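Local structure of acyl-CoA thioesterase (Alicyclobacillus acidocaldarius subsp. acidocaldarius, 3RQB) at residues D190-V198 against R235-Q246. The protein is of uncharacterised function but is probably a double-hotdog acyl-CoA thioesterase that hydrolyses acyl-CoA to free fatty acid and CoA. Numbering follows the deposited sequence.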
loop_
_atom_site.group_PDB
_atom_site.type_symbol
_atom_site.label_atom_id
_atom_site.label_comp_id
_atom_site.label_asym_id
_atom_site.label_seq_id
_atom_site.Cartn_x
_atom_site.Cartn_y
_atom_site.Cartn_z
ATOM N N ASP B 190 -1.660 -9.660 -8.687
ATOM C CA ASP B 190 -1.851 -8.944 -9.940
ATOM C C ASP B 190 -2.609 -9.772 -10.975
ATOM O O ASP B 190 -2.720 -9.368 -12.132
ATOM C CB ASP B 190 -0.554 -8.376 -10.517
ATOM C CG ASP B 190 -0.822 -7.333 -11.594
ATOM O OD1 ASP B 190 -1.845 -6.629 -11.458
ATOM O OD2 ASP B 190 -0.045 -7.222 -12.575
ATOM N N THR B 191 -3.102 -10.942 -10.582
ATOM C CA THR B 191 -3.793 -11.801 -11.546
ATOM C C THR B 191 -5.247 -11.370 -11.797
ATOM O O THR B 191 -5.954 -11.970 -12.608
ATOM C CB THR B 191 -3.758 -13.286 -11.127
ATOM O OG1 THR B 191 -4.509 -13.470 -9.924
ATOM C CG2 THR B 191 -2.338 -13.735 -10.894
ATOM N N PHE B 192 -5.684 -10.319 -11.111
ATOM C CA PHE B 192 -7.035 -9.797 -11.305
ATOM C C PHE B 192 -7.189 -8.949 -12.556
ATOM O O PHE B 192 -6.384 -8.053 -12.830
ATOM C CB PHE B 192 -7.477 -8.974 -10.099
ATOM C CG PHE B 192 -7.596 -9.773 -8.840
ATOM C CD1 PHE B 192 -8.521 -10.797 -8.744
ATOM C CD2 PHE B 192 -6.788 -9.501 -7.751
ATOM C CE1 PHE B 192 -8.636 -11.543 -7.582
ATOM C CE2 PHE B 192 -6.895 -10.242 -6.595
ATOM C CZ PHE B 192 -7.823 -11.264 -6.508
ATOM N N VAL B 193 -8.249 -9.231 -13.298
ATOM C CA VAL B 193 -8.653 -8.380 -14.393
ATOM C C VAL B 193 -8.763 -6.957 -13.867
ATOM O O VAL B 193 -9.214 -6.750 -12.744
ATOM C CB VAL B 193 -10.001 -8.838 -14.929
ATOM C CG1 VAL B 193 -10.754 -7.682 -15.567
ATOM C CG2 VAL B 193 -9.794 -9.977 -15.911
ATOM N N PRO B 194 -8.336 -5.968 -14.674
ATOM C CA PRO B 194 -8.293 -4.565 -14.248
ATOM C C PRO B 194 -9.678 -4.080 -13.881
ATOM O O PRO B 194 -10.597 -4.226 -14.696
ATOM C CB PRO B 194 -7.832 -3.833 -15.518
ATOM C CG PRO B 194 -7.153 -4.861 -16.322
ATOM C CD PRO B 194 -7.930 -6.116 -16.078
ATOM N N ARG B 195 -9.822 -3.474 -12.705
ATOM C CA ARG B 195 -11.152 -3.148 -12.198
ATOM C C ARG B 195 -12.004 -2.458 -13.283
ATOM O O ARG B 195 -13.158 -2.833 -13.527
ATOM C CB ARG B 195 -11.055 -2.282 -10.935
ATOM C CG ARG B 195 -10.428 -2.968 -9.710
ATOM C CD ARG B 195 -11.192 -4.214 -9.285
ATOM N NE ARG B 195 -10.712 -5.405 -9.986
ATOM C CZ ARG B 195 -11.457 -6.464 -10.295
ATOM N NH1 ARG B 195 -12.738 -6.501 -9.979
ATOM N NH2 ARG B 195 -10.919 -7.492 -10.931
ATOM N N VAL B 196 -11.408 -1.479 -13.959
ATOM C CA VAL B 196 -12.116 -0.674 -14.947
ATOM C C VAL B 196 -12.752 -1.503 -16.086
ATOM O O VAL B 196 -13.889 -1.246 -16.480
ATOM C CB VAL B 196 -11.209 0.454 -15.493
ATOM C CG1 VAL B 196 -10.155 -0.117 -16.414
ATOM C CG2 VAL B 196 -12.030 1.513 -16.217
ATOM N N TYR B 197 -12.034 -2.493 -16.608
ATOM C CA TYR B 197 -12.634 -3.404 -17.580
ATOM C C TYR B 197 -13.936 -3.968 -17.011
ATOM O O TYR B 197 -14.972 -3.971 -17.676
ATOM C CB TYR B 197 -11.709 -4.582 -17.911
ATOM C CG TYR B 197 -10.404 -4.238 -18.604
ATOM C CD1 TYR B 197 -10.068 -2.925 -18.903
ATOM C CD2 TYR B 197 -9.507 -5.240 -18.969
ATOM C CE1 TYR B 197 -8.864 -2.618 -19.541
ATOM C CE2 TYR B 197 -8.308 -4.944 -19.606
ATOM C CZ TYR B 197 -7.990 -3.632 -19.890
ATOM O OH TYR B 197 -6.798 -3.330 -20.520
ATOM N N VAL B 198 -13.869 -4.453 -15.775
ATOM C CA VAL B 198 -15.025 -5.062 -15.139
ATOM C C VAL B 198 -16.203 -4.097 -15.133
ATOM O O VAL B 198 -17.363 -4.497 -15.315
ATOM C CB VAL B 198 -14.730 -5.461 -13.685
ATOM C CG1 VAL B 198 -15.789 -6.428 -13.200
ATOM C CG2 VAL B 198 -13.334 -6.073 -13.551
ATOM N N ARG B 235 -11.710 -5.513 -5.332
ATOM C CA ARG B 235 -12.751 -4.504 -5.435
ATOM C C ARG B 235 -12.095 -3.189 -5.815
ATOM O O ARG B 235 -10.865 -3.063 -5.828
ATOM C CB ARG B 235 -13.571 -4.383 -4.137
ATOM C CG ARG B 235 -12.914 -3.590 -3.011
ATOM C CD ARG B 235 -13.766 -3.575 -1.730
ATOM N NE ARG B 235 -13.093 -2.891 -0.617
ATOM C CZ ARG B 235 -13.301 -1.621 -0.257
ATOM N NH1 ARG B 235 -14.178 -0.868 -0.918
ATOM N NH2 ARG B 235 -12.630 -1.100 0.772
ATOM N N ALA B 236 -12.918 -2.227 -6.193
ATOM C CA ALA B 236 -12.413 -0.919 -6.553
ATOM C C ALA B 236 -13.031 0.096 -5.624
ATOM O O ALA B 236 -14.027 -0.175 -4.957
ATOM C CB ALA B 236 -12.761 -0.592 -7.995
ATOM N N THR B 237 -12.414 1.263 -5.553
ATOM C CA THR B 237 -12.941 2.323 -4.714
ATOM C C THR B 237 -13.519 3.442 -5.579
ATOM O O THR B 237 -14.720 3.699 -5.560
ATOM C CB THR B 237 -11.872 2.855 -3.763
ATOM O OG1 THR B 237 -11.025 1.773 -3.354
ATOM C CG2 THR B 237 -12.528 3.466 -2.547
ATOM N N GLY B 238 -12.669 4.096 -6.355
ATOM C CA GLY B 238 -13.149 5.138 -7.235
ATOM C C GLY B 238 -12.320 5.230 -8.493
ATOM O O GLY B 238 -11.282 4.579 -8.609
ATOM N N PHE B 239 -12.805 6.017 -9.448
ATOM C CA PHE B 239 -12.075 6.302 -10.668
ATOM C C PHE B 239 -12.164 7.800 -10.890
ATOM O O PHE B 239 -13.257 8.331 -11.102
ATOM C CB PHE B 239 -12.731 5.601 -11.851
ATOM C CG PHE B 239 -13.023 4.132 -11.628
ATOM C CD1 PHE B 239 -14.182 3.726 -10.972
ATOM C CD2 PHE B 239 -12.165 3.152 -12.120
ATOM C CE1 PHE B 239 -14.466 2.365 -10.788
ATOM C CE2 PHE B 239 -12.442 1.791 -11.940
ATOM C CZ PHE B 239 -13.593 1.400 -11.275
ATOM N N SER B 240 -11.038 8.497 -10.855
ATOM C CA SER B 240 -11.106 9.934 -11.066
ATOM C C SER B 240 -9.907 10.489 -11.802
ATOM O O SER B 240 -8.779 10.065 -11.568
ATOM C CB SER B 240 -11.276 10.664 -9.735
ATOM O OG SER B 240 -11.317 12.066 -9.935
ATOM N N HIS B 241 -10.170 11.419 -12.713
ATOM C CA HIS B 241 -9.121 12.241 -13.294
ATOM C C HIS B 241 -7.886 11.440 -13.682
ATOM O O HIS B 241 -6.760 11.824 -13.354
ATOM C CB HIS B 241 -8.740 13.369 -12.340
ATOM C CG HIS B 241 -9.745 14.474 -12.284
ATOM N ND1 HIS B 241 -11.043 14.277 -11.864
ATOM C CD2 HIS B 241 -9.646 15.788 -12.598
ATOM C CE1 HIS B 241 -11.698 15.422 -11.919
ATOM N NE2 HIS B 241 -10.874 16.356 -12.361
ATOM N N GLY B 242 -8.087 10.314 -14.355
ATOM C CA GLY B 242 -6.966 9.588 -14.918
ATOM C C GLY B 242 -6.443 8.420 -14.115
ATOM O O GLY B 242 -5.553 7.712 -14.576
ATOM N N TYR B 243 -6.975 8.203 -12.918
ATOM C CA TYR B 243 -6.524 7.064 -12.116
ATOM C C TYR B 243 -7.634 6.300 -11.421
ATOM O O TYR B 243 -8.745 6.806 -11.243
ATOM C CB TYR B 243 -5.484 7.495 -11.082
ATOM C CG TYR B 243 -4.177 7.881 -11.714
ATOM C CD1 TYR B 243 -3.141 6.966 -11.844
ATOM C CD2 TYR B 243 -3.992 9.160 -12.210
ATOM C CE1 TYR B 243 -1.939 7.334 -12.440
ATOM C CE2 TYR B 243 -2.813 9.535 -12.804
ATOM C CZ TYR B 243 -1.781 8.630 -12.919
ATOM O OH TYR B 243 -0.605 9.057 -13.519
ATOM N N PHE B 244 -7.322 5.063 -11.045
ATOM C CA PHE B 244 -8.191 4.294 -10.167
ATOM C C PHE B 244 -7.364 3.311 -9.345
ATOM O O PHE B 244 -6.167 3.139 -9.593
ATOM C CB PHE B 244 -9.233 3.528 -10.984
ATOM C CG PHE B 244 -8.671 2.339 -11.703
ATOM C CD1 PHE B 244 -8.206 2.459 -13.005
ATOM C CD2 PHE B 244 -8.595 1.097 -11.067
ATOM C CE1 PHE B 244 -7.681 1.361 -13.663
ATOM C CE2 PHE B 244 -8.071 -0.006 -11.709
ATOM C CZ PHE B 244 -7.612 0.121 -13.010
ATOM N N ASP B 245 -8.034 2.605 -8.436
ATOM C CA ASP B 245 -7.362 1.774 -7.446
ATOM C C ASP B 245 -7.997 0.393 -7.319
ATOM O O ASP B 245 -9.164 0.187 -7.643
ATOM C CB ASP B 245 -7.396 2.457 -6.077
ATOM C CG ASP B 245 -8.678 2.171 -5.318
ATOM O OD1 ASP B 245 -9.761 2.171 -5.944
ATOM O OD2 ASP B 245 -8.598 1.925 -4.098
ATOM N N GLN B 246 -7.218 -0.553 -6.817
ATOM C CA GLN B 246 -7.723 -1.890 -6.627
ATOM C C GLN B 246 -7.406 -2.278 -5.209
ATOM O O GLN B 246 -6.276 -2.123 -4.762
ATOM C CB GLN B 246 -7.046 -2.855 -7.599
ATOM C CG GLN B 246 -7.792 -4.159 -7.786
ATOM C CD GLN B 246 -7.209 -5.007 -8.896
ATOM O OE1 GLN B 246 -7.531 -4.821 -10.069
ATOM N NE2 GLN B 246 -6.344 -5.952 -8.530
#
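Arg195 and Gln246 carry most of this contact. The Arg195 chain, bent at chi2 and chi3, lies across the Gln246 side chain at about a right angle. NE of Arg195 donates a hydrogen bond to OE1 of Gln246 at 3.2 Å. The oxygen sits at the edge of the guanidinium, near its plane, but the N-H comes from above the amide plane, and the two planes stand 79° apart. The methylenes also touch, with CG of Arg195 3.5 Å from CG of Gln246. Gln246 reaches this far because CG is anti to its backbone N (chi1 -162°) and the chain runs on extended. Its NE2 lies 3.6 Å from CB of Phe192. With an alanine here, NE of Arg195 would probably lose its acceptor, and a gap would open between the arginine chain and Phe192. The far end of the guanidinium is held separately: NH1 bonds to Ala166 O and Thr168 OG1, and NH2 makes a weak bond to Val193 O.

Nearer the hairpin turn the contact is apolar. CB of Arg195 rests 3.8 Å from CE2 of Phe244, and CG of Arg195 meets CB of Ala236 at 3.7 Å. CB of Val196 lies over one face of the Phe244 ring and 4.0 Å from CE2 of Phe239.

The contact sets the first turn of helix 195-200, with Pro194 as N-cap, and the loop before it against the hairpin of strands 230-240 and 243-251 in the C-terminal hotdog domain. Strand 257-267 flanks it at 243-251, and strand 168-174 at 230-240. Gly238 and Phe239 pair antiparallel with a strand of the second subunit.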